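Protein DJ-1 homolog D (Arabidopsis thaliana, PDB 4OGG) belongs to the DJ-1/PfpI family, whose alpha/beta fold it carries twice in one chain, as two tandem copies. Local coordinates at residues T31-C36 / T67-F72. Sequence-based numbering, arbitrary orientation.
Sequences TVHTVC and TLNATF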
ATOM      1  N   THR C  31      14.085  33.499  -0.835  1.00 16.39           N
ATOM      2  CA  THR C  31      13.254  33.125  -1.975  1.00 18.15           C
ATOM      3  C   THR C  31      13.816  31.800  -2.463  1.00 16.09           C
ATOM      4  O   THR C  31      15.015  31.689  -2.706  1.00 15.05           O
ATOM      5  CB  THR C  31      13.344  34.164  -3.107  1.00 17.72           C
ATOM      6  OG1 THR C  31      12.765  35.396  -2.664  1.00 20.79           O
ATOM      7  CG2 THR C  31      12.605  33.673  -4.348  1.00 19.30           C
ATOM      8  N   VAL C  32      12.955  30.797  -2.596  1.00 16.37           N
ATOM      9  CA  VAL C  32      13.400  29.477  -3.025  1.00 14.53           C
ATOM     10  C   VAL C  32      12.716  28.984  -4.295  1.00 15.32           C
ATOM     11  O   VAL C  32      11.489  29.003  -4.405  1.00 14.57           O
ATOM     12  CB  VAL C  32      13.161  28.420  -1.919  1.00 13.10           C
ATOM     13  CG1 VAL C  32      13.749  27.072  -2.347  1.00 13.40           C
ATOM     14  CG2 VAL C  32      13.781  28.883  -0.611  1.00 12.07           C
ATOM     15  N   HIS C  33      13.527  28.532  -5.243  1.00 15.04           N
ATOM     16  CA  HIS C  33      13.031  28.001  -6.506  1.00 15.99           C
ATOM     17  C   HIS C  33      13.358  26.517  -6.583  1.00 14.59           C
ATOM     18  O   HIS C  33      14.431  26.085  -6.161  1.00 15.49           O
ATOM     19  CB  HIS C  33      13.677  28.734  -7.684  1.00 16.65           C
ATOM     20  CG  HIS C  33      13.171  30.129  -7.874  1.00 19.25           C
ATOM     21  ND1 HIS C  33      13.689  30.986  -8.820  1.00 20.96           N
ATOM     22  CD2 HIS C  33      12.181  30.811  -7.249  1.00 21.37           C
ATOM     23  CE1 HIS C  33      13.040  32.136  -8.771  1.00 22.65           C
ATOM     24  NE2 HIS C  33      12.120  32.056  -7.827  1.00 22.19           N
ATOM     25  N   THR C  34      12.430  25.737  -7.122  1.00 14.57           N
ATOM     26  CA  THR C  34      12.623  24.295  -7.245  1.00 13.69           C
ATOM     27  C   THR C  34      12.531  23.887  -8.707  1.00 12.82           C
ATOM     28  O   THR C  34      11.595  24.268  -9.401  1.00 14.97           O
ATOM     29  CB  THR C  34      11.556  23.534  -6.455  1.00 13.73           C
ATOM     30  OG1 THR C  34      10.257  23.965  -6.879  1.00 15.81           O
ATOM     31  CG2 THR C  34      11.714  23.793  -4.962  1.00 11.81           C
ATOM     32  N   VAL C  35      13.497  23.095  -9.155  1.00 13.38           N
ATOM     33  CA  VAL C  35      13.548  22.648 -10.541  1.00 12.82           C
ATOM     34  C   VAL C  35      13.899  21.168 -10.674  1.00 14.30           C
ATOM     35  O   VAL C  35      14.530  20.581  -9.796  1.00 13.91           O
ATOM     36  CB  VAL C  35      14.596  23.464 -11.340  1.00 12.67           C
ATOM     37  CG1 VAL C  35      14.227  24.943 -11.331  1.00 13.56           C
ATOM     38  CG2 VAL C  35      15.988  23.262 -10.742  1.00 13.61           C
ATOM     39  N   CYS C  36      13.484  20.575 -11.788  1.00 14.07           N
ATOM     40  CA  CYS C  36      13.775  19.178 -12.075  1.00 15.12           C
ATOM     41  C   CYS C  36      14.031  19.098 -13.570  1.00 14.86           C
ATOM     42  O   CYS C  36      13.230  19.597 -14.361  1.00 15.12           O
ATOM     43  CB  CYS C  36      12.591  18.283 -11.712  1.00 13.62           C
ATOM     44  SG  CYS C  36      12.835  16.539 -12.181  1.00 15.41           S
ATOM     45  N   THR C  67       5.152  19.875  -6.002  1.00 13.30           N
ATOM     46  CA  THR C  67       4.944  20.765  -7.139  1.00 15.18           C
ATOM     47  C   THR C  67       6.096  21.754  -7.305  1.00 15.46           C
ATOM     48  O   THR C  67       6.396  22.533  -6.401  1.00 14.72           O
ATOM     49  CB  THR C  67       3.629  21.556  -6.993  1.00 15.36           C
ATOM     50  OG1 THR C  67       2.538  20.645  -6.789  1.00 18.97           O
ATOM     51  CG2 THR C  67       3.366  22.377  -8.248  1.00 17.83           C
ATOM     52  N   LEU C  68       6.735  21.710  -8.469  1.00 15.40           N
ATOM     53  CA  LEU C  68       7.858  22.589  -8.784  1.00 14.53           C
ATOM     54  C   LEU C  68       7.353  24.001  -9.059  1.00 15.48           C
ATOM     55  O   LEU C  68       6.243  24.172  -9.560  1.00 14.58           O
ATOM     56  CB  LEU C  68       8.589  22.065 -10.019  1.00 13.83           C
ATOM     57  CG  LEU C  68       9.051  20.606  -9.934  1.00 13.93           C
ATOM     58  CD1 LEU C  68       9.496  20.128 -11.310  1.00 14.92           C
ATOM     59  CD2 LEU C  68      10.186  20.480  -8.914  1.00 13.32           C
ATOM     60  N   ASN C  69       8.162  25.008  -8.731  1.00 15.43           N
ATOM     61  CA  ASN C  69       7.767  26.391  -8.974  1.00 15.39           C
ATOM     62  C   ASN C  69       8.685  27.100  -9.963  1.00 16.18           C
ATOM     63  O   ASN C  69       8.547  28.302 -10.199  1.00 17.44           O
ATOM     64  CB  ASN C  69       7.693  27.187  -7.658  1.00 15.09           C
ATOM     65  CG  ASN C  69       9.051  27.413  -7.015  1.00 12.96           C
ATOM     66  OD1 ASN C  69      10.090  27.058  -7.566  1.00 14.54           O
ATOM     67  ND2 ASN C  69       9.041  28.024  -5.837  1.00 14.87           N
ATOM     68  N   ALA C  70       9.611  26.351 -10.552  1.00 15.61           N
ATOM     69  CA  ALA C  70      10.542  26.913 -11.524  1.00 16.13           C
ATOM     70  C   ALA C  70      10.849  25.924 -12.646  1.00 17.72           C
ATOM     71  O   ALA C  70      10.620  24.718 -12.513  1.00 16.53           O
ATOM     72  CB  ALA C  70      11.825  27.342 -10.836  1.00 16.34           C
ATOM     73  N   THR C  71      11.380  26.444 -13.747  1.00 17.53           N
ATOM     74  CA  THR C  71      11.700  25.630 -14.912  1.00 17.28           C
ATOM     75  C   THR C  71      13.206  25.446 -15.084  1.00 18.51           C
ATOM     76  O   THR C  71      13.938  26.396 -15.364  1.00 18.88           O
ATOM     77  CB  THR C  71      11.107  26.270 -16.188  1.00 17.14           C
ATOM     78  OG1 THR C  71       9.702  26.496 -15.992  1.00 17.31           O
ATOM     79  CG2 THR C  71      11.311  25.359 -17.396  1.00 17.38           C
ATOM     80  N   PHE C  72      13.654  24.203 -14.923  1.00 17.76           N
ATOM     81  CA  PHE C  72      15.062  23.839 -15.031  1.00 17.98           C
ATOM     82  C   PHE C  72      15.774  24.434 -16.249  1.00 19.77           C
ATOM     83  O   PHE C  72      16.841  25.038 -16.122  1.00 19.26           O
ATOM     84  CB  PHE C  72      15.188  22.309 -15.064  1.00 18.09           C
ATOM     85  CG  PHE C  72      16.603  21.815 -15.010  1.00 19.23           C
ATOM     86  CD1 PHE C  72      17.404  21.814 -16.149  1.00 18.23           C
ATOM     87  CD2 PHE C  72      17.149  21.378 -13.809  1.00 18.80           C
ATOM     88  CE1 PHE C  72      18.730  21.387 -16.090  1.00 19.13           C
ATOM     89  CE2 PHE C  72      18.473  20.949 -13.738  1.00 19.34           C
ATOM     90  CZ  PHE C  72      19.266  20.954 -14.881  1.00 19.95           C
TER
HETATM   91  O   HOH W   1       8.049  24.387  -5.341  1.00 15.63           O
HETATM   92  O   HOH W   2      11.910  22.368 -13.483  1.00 15.43           O
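Asn69 meets the edge of strand 30-35, its carboxamide supplying the N-H and C=O that one residue of a neighbouring parallel strand would offer to Val32 O and Thr34 N. ND2 gives a nearly straight bond to Val32 O (3.0 Å, 167° at the hydrogen), in the plane of both groups, while OD1 accepts from Thr34 N at 2.7 Å, that donor tilted 27° from the amide's carbonyl plane. A bond to each of the two polar atoms of one flat group fixes its rotation. Thr34 returns the grip: with chi1 at 55°, OG1 sits between its own backbone N and carbonyl carbon and receives Asn69 N at 3.0 Å, and a water links the same hydroxyl to Thr67 O. A weak bond from Ala70 N to Thr34 O (3.1 Å) adds one more backbone link. Strand 30-35 is outermost in the parallel part of the Rossmann-like DJ-1/PfpI sheet, hydrogen-bonded along its other edge to strand 3-8, so the loop after strand 66-67 covers an edge that no further strand of this chain occupies. Beyond the polar pairs, Val35 CG1 presses on Ala70 CB at a tight 3.4 Å, and CG2 reaches Phe72 CD2. Leu68 CD1 packs on Cys36 CB (3.6 Å). A second water accepts from both Cys36 N and Phe72 N. Further out, helix 98-110 receives the Phe72 side chain, Phe22 of helix 15-27 touches Thr34, and Tyr80 OH hydrogen-bonds His33 ND1.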